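PDB 5HCF: calreticulin, putative from Trypanosoma cruzi, which probably acts as a lectin-like chaperone of the endoplasmic reticulum, its globular domain binding both carbohydrate and peptide. Local coordinates for residues D36-K39 and S40-L43; G230-L233 and K234-L237. All coordinates share one frame; numbering follows the deposited sequence.

Contact 1 of 2, residues D36-K39 and S40-L43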
loop_
_atom_site.group_PDB
_atom_site.type_symbol
_atom_site.label_atom_id
_atom_site.label_comp_id
_atom_site.label_asym_id
_atom_site.label_seq_id
_atom_site.Cartn_x
_atom_site.Cartn_y
_atom_site.Cartn_z
ATOM N N ASP A 36 2.513 6.999 -21.405
ATOM C CA ASP A 36 3.322 8.177 -21.691
ATOM C C ASP A 36 4.766 7.931 -21.256
ATOM O O ASP A 36 5.015 7.514 -20.130
ATOM C CB ASP A 36 2.739 9.406 -20.987
ATOM C CG ASP A 36 3.500 10.680 -21.301
ATOM O OD1 ASP A 36 4.626 10.852 -20.787
ATOM O OD2 ASP A 36 2.966 11.514 -22.063
ATOM N N ALA A 37 5.711 8.194 -22.154
ATOM C CA ALA A 37 7.110 7.828 -21.942
ATOM C C ALA A 37 7.732 8.524 -20.733
ATOM O O ALA A 37 8.736 8.058 -20.189
ATOM C CB ALA A 37 7.920 8.130 -23.189
ATOM N N GLU A 38 7.139 9.637 -20.314
ATOM C CA GLU A 38 7.649 10.374 -19.163
ATOM C C GLU A 38 6.738 10.272 -17.936
ATOM O O GLU A 38 7.218 10.022 -16.829
ATOM C CB GLU A 38 7.863 11.845 -19.525
ATOM C CG GLU A 38 9.045 12.089 -20.457
ATOM C CD GLU A 38 10.373 11.686 -19.840
ATOM O OE1 GLU A 38 10.467 11.655 -18.593
ATOM O OE2 GLU A 38 11.322 11.395 -20.602
ATOM N N LYS A 39 5.432 10.452 -18.124
ATOM C CA LYS A 39 4.517 10.437 -16.984
ATOM C C LYS A 39 4.272 9.028 -16.451
ATOM O O LYS A 39 3.783 8.865 -15.332
ATOM C CB LYS A 39 3.173 11.074 -17.329
ATOM C CG LYS A 39 3.241 12.540 -17.692
ATOM C CD LYS A 39 1.837 13.114 -17.828
ATOM C CE LYS A 39 1.148 12.657 -19.112
ATOM N NZ LYS A 39 -0.013 13.541 -19.425
ATOM N N SER A 40 4.572 8.013 -17.257
ATOM C CA SER A 40 4.400 6.631 -16.818
ATOM C C SER A 40 5.626 6.144 -16.062
ATOM O O SER A 40 5.650 5.015 -15.574
ATOM C CB SER A 40 4.113 5.704 -18.001
ATOM O OG SER A 40 2.864 6.000 -18.605
ATOM N N LYS A 41 6.643 6.994 -15.967
ATOM C CA LYS A 41 7.858 6.625 -15.249
ATOM C C LYS A 41 7.576 6.387 -13.767
ATOM O O LYS A 41 6.717 7.043 -13.171
ATOM C CB LYS A 41 8.936 7.697 -15.420
ATOM C CG LYS A 41 9.547 7.742 -16.812
ATOM C CD LYS A 41 10.706 8.726 -16.881
ATOM C CE LYS A 41 11.554 8.492 -18.122
ATOM N NZ LYS A 41 12.619 9.526 -18.266
ATOM N N GLY A 42 8.302 5.441 -13.180
ATOM C CA GLY A 42 8.123 5.098 -11.781
ATOM C C GLY A 42 9.213 4.177 -11.274
ATOM O O GLY A 42 10.194 3.917 -11.970
ATOM N N LEU A 43 9.043 3.688 -10.050
ATOM C CA LEU A 43 10.018 2.800 -9.432
ATOM C C LEU A 43 9.822 1.381 -9.945
ATOM O O LEU A 43 8.778 0.764 -9.723
ATOM C CB LEU A 43 9.893 2.846 -7.909
ATOM C CG LEU A 43 11.011 2.231 -7.067
ATOM C CD1 LEU A 43 10.937 0.725 -7.090
ATOM C CD2 LEU A 43 12.367 2.713 -7.554
#

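Contact 2 of 2, residues G230-L233 and K234-L237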
loop_
_atom_site.group_PDB
_atom_site.type_symbol
_atom_site.label_atom_id
_atom_site.label_comp_id
_atom_site.label_asym_id
_atom_site.label_seq_id
_atom_site.Cartn_x
_atom_site.Cartn_y
_atom_site.Cartn_z
ATOM N N GLY A 230 -2.279 12.028 2.820
ATOM C CA GLY A 230 -2.920 13.268 3.218
ATOM C C GLY A 230 -4.031 13.063 4.236
ATOM O O GLY A 230 -4.187 11.975 4.793
ATOM N N ASP A 231 -4.804 14.112 4.488
ATOM C CA ASP A 231 -5.887 14.039 5.466
ATOM C C ASP A 231 -7.253 14.338 4.854
ATOM O O ASP A 231 -8.240 14.485 5.574
ATOM C CB ASP A 231 -5.614 14.990 6.637
ATOM C CG ASP A 231 -5.516 16.443 6.209
ATOM O OD1 ASP A 231 -5.724 16.740 5.016
ATOM O OD2 ASP A 231 -5.212 17.293 7.071
ATOM N N ASP A 232 -7.298 14.445 3.531
ATOM C CA ASP A 232 -8.548 14.695 2.823
ATOM C C ASP A 232 -8.728 13.708 1.677
ATOM O O ASP A 232 -7.843 13.561 0.835
ATOM C CB ASP A 232 -8.590 16.126 2.291
ATOM C CG ASP A 232 -9.881 16.434 1.559
ATOM O OD1 ASP A 232 -9.995 16.070 0.369
ATOM O OD2 ASP A 232 -10.786 17.032 2.178
ATOM N N LEU A 233 -9.880 13.046 1.639
ATOM C CA LEU A 233 -10.111 11.967 0.679
ATOM C C LEU A 233 -10.320 12.457 -0.752
ATOM O O LEU A 233 -9.720 11.916 -1.683
ATOM C CB LEU A 233 -11.309 11.120 1.107
ATOM C CG LEU A 233 -11.652 9.973 0.156
ATOM C CD1 LEU A 233 -10.457 9.049 -0.023
ATOM C CD2 LEU A 233 -12.850 9.199 0.672
ATOM N N LYS A 234 -11.190 13.449 -0.934
ATOM C CA LYS A 234 -11.452 13.983 -2.270
ATOM C C LYS A 234 -10.186 14.522 -2.913
ATOM O O LYS A 234 -9.961 14.337 -4.108
ATOM C CB LYS A 234 -12.517 15.082 -2.236
ATOM C CG LYS A 234 -13.943 14.563 -2.146
ATOM C CD LYS A 234 -14.907 15.654 -1.707
ATOM C CE LYS A 234 -16.326 15.123 -1.586
ATOM N NZ LYS A 234 -17.247 16.174 -1.080
ATOM N N GLU A 235 -9.371 15.201 -2.113
ATOM C CA GLU A 235 -8.103 15.743 -2.582
ATOM C C GLU A 235 -7.212 14.664 -3.193
ATOM O O GLU A 235 -6.627 14.850 -4.263
ATOM C CB GLU A 235 -7.366 16.433 -1.438
ATOM C CG GLU A 235 -6.422 17.517 -1.906
ATOM C CD GLU A 235 -5.800 18.276 -0.761
ATOM O OE1 GLU A 235 -5.189 17.617 0.103
ATOM O OE2 GLU A 235 -5.915 19.521 -0.727
ATOM N N VAL A 236 -7.119 13.536 -2.503
ATOM C CA VAL A 236 -6.311 12.420 -2.964
ATOM C C VAL A 236 -6.918 11.767 -4.202
ATOM O O VAL A 236 -6.200 11.425 -5.144
ATOM C CB VAL A 236 -6.145 11.368 -1.855
ATOM C CG1 VAL A 236 -5.522 10.098 -2.408
ATOM C CG2 VAL A 236 -5.317 11.939 -0.715
ATOM N N LEU A 237 -8.238 11.603 -4.200
ATOM C CA LEU A 237 -8.932 11.005 -5.337
ATOM C C LEU A 237 -8.853 11.917 -6.559
ATOM O O LEU A 237 -8.787 11.440 -7.690
ATOM C CB LEU A 237 -10.391 10.708 -4.983
ATOM C CG LEU A 237 -10.601 9.617 -3.928
ATOM C CD1 LEU A 237 -12.069 9.505 -3.534
ATOM C CD2 LEU A 237 -10.072 8.277 -4.431
HETATM O O HOH W 1 -5.362 14.838 1.142
#

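Contact 1 of 2, residues D36-K39 and S40-L43
Glu38 and Lys41 run side by side and point the same way, their charged ends meeting in a salt bridge on the protein surface. Lys41 NZ lies 3.0 Å from Glu38 OE1, on the syn side of the carboxylate and 27° out of its plane, and a weaker bond runs to OE2. The two chains get there differently: Glu38 bends at its second torsion (chi2 -63°), which folds the carboxylate back towards Lys41, whereas Lys41 stays extended beyond CG and passes alongside the carbonyl oxygens of Ala37 and Glu38. Lys41 N also donates to Glu38 O at 3.2 Å, closing a type I beta turn from Glu38 to Lys41. Ser40 faces Asp36 instead. Its hydroxyl OG accepts from Asp36 N at 3.0 Å, while Ser40 N returns a 2.9 Å bond to Asp36 O, so the serine's main chain and side chain each bond to the backbone of Asp36. With CG of Asp36 anti to the backbone N (chi1 -177°), OD1 lies by the amides of the following turn and accepts from Glu38 N and Lys39 N, each 2.8 Å away, from opposite faces of its plane; two donors thus fix its rotation. The bond to Glu38 N makes an Asx turn and the one to Lys39 N extends it to an Asx motif, here leading through the beta turn into strand 42-45 of a legume-lectin-like fold.

Contact 2 of 2, residues G230-L233 and K234-L237
Asp232 turns its carboxylate back over the first turn of helix 233-243, where OD1 accepts from Glu235 N at 2.7 Å. With CG opposite the backbone N (chi1 -179°), the carboxylate lies beside the carbonyl carbon, and the amide reaches OD1 nearly along the C-O axis with an N-H...O angle of 163°. This is an N-cap: the carboxylate accepts from a first-turn amide that has no helical carbonyl to bond to, and its negative charge probably interacts favourably with the helix dipole. The Glu235 side chain crosses that of Asp232 at about a right angle, CB 3.2 Å from Asp232 OD1, and its extended chain carries the carboxylate out towards the preceding loop. There Glu235 OE1 lies 3.0 Å from a water that accepts from Asp232 N, so the water links the glutamate to the main chain just before the helix. Within the turn, Leu237 N donates to Leu233 O at 2.9 Å, whereas the bond from Val236 N to Asp232 O is weak. Leu237 holds its CG beside its backbone N (chi1 -67°), and Leu233 CG lies 3.7 Å from Leu237 CD1, one turn on, the two side chains crossing obliquely. Val236 directs CG2 at Asp232 O, 3.4 Å away, and packs with Leu233 against Val70 of strand 69-76.

How the contacts relate
Both contacts are local and lie at the surface, with centres about 23 Å apart and no touch between them; contact 1 is a turn, contact 2 the N-terminus of a helix. Residues 36-43 lead into strand 42-45 and residues 230-237 lead out of strand 223-230; these two strands pair antiparallel in one sheet, so the contacts flank neighbouring strands. In each an aspartate carboxylate accepts from the backbone, two amides in contact 1, one in contact 2. Contact 1 is mainly polar, with no buried residue among those that touch, and includes a salt bridge. Contact 2 is mixed: polar capping and a linking water, and apolar packing, including buried Val236, where the helix lies on the sheet.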